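Local coordinates for carboxymuconolactone decarboxylase-like domain-containing protein (Thermotoga maritima, PDB 1P8C), which is of uncharacterised function but, as a member of the carboxymuconolactone decarboxylase-like family, may act as a peroxiredoxin-type oxidoreductase, at residues H88-V93 with E129-M134. Sequence-based numbering, arbitrary orientation.
Sequences HLVRCV and EELREM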
ATOM      1  N   HIS C  88     -14.183  12.504  -5.144  1.00 42.66           N
ATOM      2  CA  HIS C  88     -13.946  12.670  -6.575  1.00 44.39           C
ATOM      3  C   HIS C  88     -15.121  12.211  -7.415  1.00 44.55           C
ATOM      4  O   HIS C  88     -15.201  12.520  -8.618  1.00 47.27           O
ATOM      5  CB  HIS C  88     -12.679  11.940  -6.992  1.00 41.92           C
ATOM      6  CG  HIS C  88     -11.444  12.562  -6.438  1.00 46.21           C
ATOM      7  ND1 HIS C  88     -10.959  13.771  -6.884  1.00 48.77           N
ATOM      8  CD2 HIS C  88     -10.643  12.192  -5.412  1.00 48.48           C
ATOM      9  CE1 HIS C  88      -9.916  14.124  -6.154  1.00 49.39           C
ATOM     10  NE2 HIS C  88      -9.705  13.182  -5.252  1.00 49.38           N
ATOM     11  N   LEU C  89     -16.018  11.447  -6.796  1.00 33.69           N
ATOM     12  CA  LEU C  89     -17.206  11.010  -7.506  1.00 35.45           C
ATOM     13  C   LEU C  89     -18.085  12.246  -7.761  1.00 35.12           C
ATOM     14  O   LEU C  89     -18.407  12.563  -8.929  1.00 28.83           O
ATOM     15  CB  LEU C  89     -17.990   9.955  -6.705  1.00 38.40           C
ATOM     16  CG  LEU C  89     -17.689   8.485  -7.040  1.00 43.33           C
ATOM     17  CD1 LEU C  89     -18.549   7.584  -6.158  1.00 44.73           C
ATOM     18  CD2 LEU C  89     -17.979   8.200  -8.526  1.00 41.96           C
ATOM     19  N   VAL C  90     -18.457  12.964  -6.698  1.00 42.64           N
ATOM     20  CA  VAL C  90     -19.294  14.131  -6.945  1.00 45.71           C
ATOM     21  C   VAL C  90     -18.540  15.066  -7.894  1.00 45.81           C
ATOM     22  O   VAL C  90     -19.106  15.581  -8.854  1.00 47.52           O
ATOM     23  CB  VAL C  90     -19.699  14.883  -5.652  1.00 34.75           C
ATOM     24  CG1 VAL C  90     -19.663  13.941  -4.424  1.00 32.96           C
ATOM     25  CG2 VAL C  90     -18.841  16.091  -5.468  1.00 39.18           C
ATOM     26  N   ARG C  91     -17.251  15.255  -7.662  1.00 41.94           N
ATOM     27  CA  ARG C  91     -16.506  16.138  -8.550  1.00 44.08           C
ATOM     28  C   ARG C  91     -16.638  15.720 -10.013  1.00 43.64           C
ATOM     29  O   ARG C  91     -16.754  16.574 -10.895  1.00 44.92           O
ATOM     30  CB  ARG C  91     -15.029  16.188  -8.156  1.00 46.12           C
ATOM     31  CG  ARG C  91     -14.769  16.937  -6.854  1.00 52.49           C
ATOM     32  CD  ARG C  91     -14.295  18.373  -7.111  1.00 51.30           C
ATOM     33  NE  ARG C  91     -15.294  19.153  -7.818  1.00 52.02           N
ATOM     34  CZ  ARG C  91     -15.059  19.891  -8.905  1.00 54.03           C
ATOM     35  NH1 ARG C  91     -13.841  19.952  -9.422  1.00 51.11           N
ATOM     36  NH2 ARG C  91     -16.059  20.572  -9.480  1.00 51.69           N
ATOM     37  N   CYS C  92     -16.623  14.415 -10.277  1.00 42.79           N
ATOM     38  CA  CYS C  92     -16.724  13.932 -11.652  1.00 42.18           C
ATOM     39  C   CYS C  92     -18.125  14.226 -12.196  1.00 43.57           C
ATOM     40  O   CYS C  92     -18.313  14.531 -13.384  1.00 40.04           O
ATOM     41  CB  CYS C  92     -16.407  12.426 -11.718  1.00 45.35           C
ATOM     42  SG  CYS C  92     -14.612  11.976 -11.703  1.00 45.87           S
ATOM     43  N   VAL C  93     -19.107  14.135 -11.313  1.00 42.44           N
ATOM     44  CA  VAL C  93     -20.474  14.414 -11.695  1.00 46.08           C
ATOM     45  C   VAL C  93     -20.577  15.884 -12.074  1.00 47.21           C
ATOM     46  O   VAL C  93     -21.028  16.216 -13.177  1.00 47.12           O
ATOM     47  CB  VAL C  93     -21.459  14.132 -10.534  1.00 50.16           C
ATOM     48  CG1 VAL C  93     -22.800  14.802 -10.821  1.00 52.23           C
ATOM     49  CG2 VAL C  93     -21.645  12.629 -10.366  1.00 49.68           C
ATOM     50  N   GLU C 129     -25.003   6.016  -7.731  1.00 48.83           N
ATOM     51  CA  GLU C 129     -26.415   5.865  -8.069  1.00 51.21           C
ATOM     52  C   GLU C 129     -27.200   6.889  -7.284  1.00 49.21           C
ATOM     53  O   GLU C 129     -28.181   7.441  -7.783  1.00 46.88           O
ATOM     54  CB  GLU C 129     -26.927   4.457  -7.745  1.00 75.28           C
ATOM     55  CG  GLU C 129     -26.944   3.537  -8.959  1.00 82.61           C
ATOM     56  CD  GLU C 129     -27.543   2.159  -8.689  1.00 85.87           C
ATOM     57  OE1 GLU C 129     -27.533   1.315  -9.620  1.00 86.53           O
ATOM     58  OE2 GLU C 129     -28.021   1.923  -7.553  1.00 87.49           O
ATOM     59  N   GLU C 130     -26.768   7.144  -6.055  1.00 48.60           N
ATOM     60  CA  GLU C 130     -27.455   8.143  -5.247  1.00 52.14           C
ATOM     61  C   GLU C 130     -27.310   9.532  -5.865  1.00 51.42           C
ATOM     62  O   GLU C 130     -28.263  10.299  -5.917  1.00 52.84           O
ATOM     63  CB  GLU C 130     -26.912   8.184  -3.832  1.00 62.27           C
ATOM     64  CG  GLU C 130     -27.448   9.373  -3.061  1.00 67.83           C
ATOM     65  CD  GLU C 130     -27.095   9.324  -1.600  1.00 70.31           C
ATOM     66  OE1 GLU C 130     -25.902   9.133  -1.287  1.00 72.93           O
ATOM     67  OE2 GLU C 130     -28.009   9.484  -0.765  1.00 73.06           O
ATOM     68  N   LEU C 131     -26.110   9.844  -6.337  1.00 45.85           N
ATOM     69  CA  LEU C 131     -25.836  11.134  -6.951  1.00 43.90           C
ATOM     70  C   LEU C 131     -26.635  11.265  -8.243  1.00 42.95           C
ATOM     71  O   LEU C 131     -27.055  12.368  -8.606  1.00 38.34           O
ATOM     72  CB  LEU C 131     -24.328  11.294  -7.251  1.00 41.32           C
ATOM     73  CG  LEU C 131     -23.310  11.073  -6.114  1.00 42.86           C
ATOM     74  CD1 LEU C 131     -21.894  11.367  -6.628  1.00 41.82           C
ATOM     75  CD2 LEU C 131     -23.652  11.953  -4.915  1.00 39.98           C
ATOM     76  N   ARG C 132     -26.839  10.150  -8.946  1.00 45.75           N
ATOM     77  CA  ARG C 132     -27.606  10.200 -10.188  1.00 48.33           C
ATOM     78  C   ARG C 132     -29.108  10.451  -9.938  1.00 48.46           C
ATOM     79  O   ARG C 132     -29.772  11.146 -10.726  1.00 45.59           O
ATOM     80  CB  ARG C 132     -27.409   8.920 -11.006  1.00 51.55           C
ATOM     81  CG  ARG C 132     -26.034   8.808 -11.647  1.00 52.48           C
ATOM     82  CD  ARG C 132     -25.674  10.070 -12.414  1.00 52.37           C
ATOM     83  NE  ARG C 132     -24.446   9.884 -13.181  1.00 53.60           N
ATOM     84  CZ  ARG C 132     -23.799  10.852 -13.821  1.00 53.18           C
ATOM     85  NH1 ARG C 132     -24.262  12.092 -13.779  1.00 52.55           N
ATOM     86  NH2 ARG C 132     -22.703  10.568 -14.526  1.00 51.96           N
ATOM     87  N   GLU C 133     -29.622   9.896  -8.841  1.00 45.48           N
ATOM     88  CA  GLU C 133     -31.014  10.079  -8.485  1.00 49.13           C
ATOM     89  C   GLU C 133     -31.262  11.573  -8.212  1.00 49.10           C
ATOM     90  O   GLU C 133     -32.217  12.167  -8.751  1.00 44.65           O
ATOM     91  CB  GLU C 133     -31.366   9.258  -7.245  1.00 89.19           C
ATOM     92  CG  GLU C 133     -32.796   9.461  -6.790  1.00 97.43           C
ATOM     93  CD  GLU C 133     -33.240   8.417  -5.794  1.00103.08           C
ATOM     94  OE1 GLU C 133     -32.584   8.287  -4.739  1.00104.91           O
ATOM     95  OE2 GLU C 133     -34.247   7.727  -6.069  1.00105.88           O
ATOM     96  N   MET C 134     -30.393  12.161  -7.384  1.00 56.71           N
ATOM     97  CA  MET C 134     -30.463  13.575  -7.032  1.00 58.09           C
ATOM     98  C   MET C 134     -30.412  14.411  -8.306  1.00 57.49           C
ATOM     99  O   MET C 134     -31.207  15.316  -8.478  1.00 58.98           O
ATOM    100  CB  MET C 134     -29.293  13.960  -6.115  1.00 54.91           C
ATOM    101  CG  MET C 134     -29.207  13.161  -4.829  1.00 54.85           C
ATOM    102  SD  MET C 134     -27.786  13.642  -3.811  1.00 57.77           S
ATOM    103  CE  MET C 134     -28.500  13.502  -2.174  1.00 55.09           C
TER
HETATM  104  O   HOH W   1     -22.320  14.272 -14.751  1.00 51.46           O
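L131 of helix 118-136 packs its CD1 methyl on L89, V90 and V93 of helix 82-94. L131 CD1 lies 4.2 Å from L89 CB and 4.1 Å from V90 CG1. The same L131 CD1 is 4.0 Å from V93 CG2 and also touches backbone, coming within 3.8 Å of V90 N. Leucine suits the place: with CG anti to its carbonyl carbon (chi1 -53°) and CD1 extended beyond it (chi2 -177°), the side chain reaches from its own helix to the backbone of the other, where the segment axes come within 10.6 Å. The beta-branched valines put short methyls, V90 CG1 and V93 CG2, beside the helix backbone, where L131 CD1 meets both them and the backbone. Y25 of helix 25-41 packs on both V90 and L131, while L89 also packs on F127 and A124, about one and two turns before L131 on helix 118-136.

The polar part belongs to R132. Its long, flexible chain lays the guanidinium beside V93, whose CG2 lies over one face, and V93 CG1 comes within 4.3 Å of R132 NH1. A water in the plane of the group, at its edge, accepts from R132 NH1 at 3.1 Å and donates to V93 O at 2.8 Å, joining the helices through solvent. The stronger anchors lie outside: salt bridges from NE to D99 and from NH1 to E135, and a hydrogen bond from NH2 to A97 O. With all three nitrogens engaged, the group's rotation is probably fixed, and the two carboxylates should favour its positive charge.

Segments 88-93 and 129-134 run in broadly the same direction with their axes at 37°, and pack through an apolar seam with a polar margin, a pairing within the all-helical fold of the carboxymuconolactone decarboxylase family.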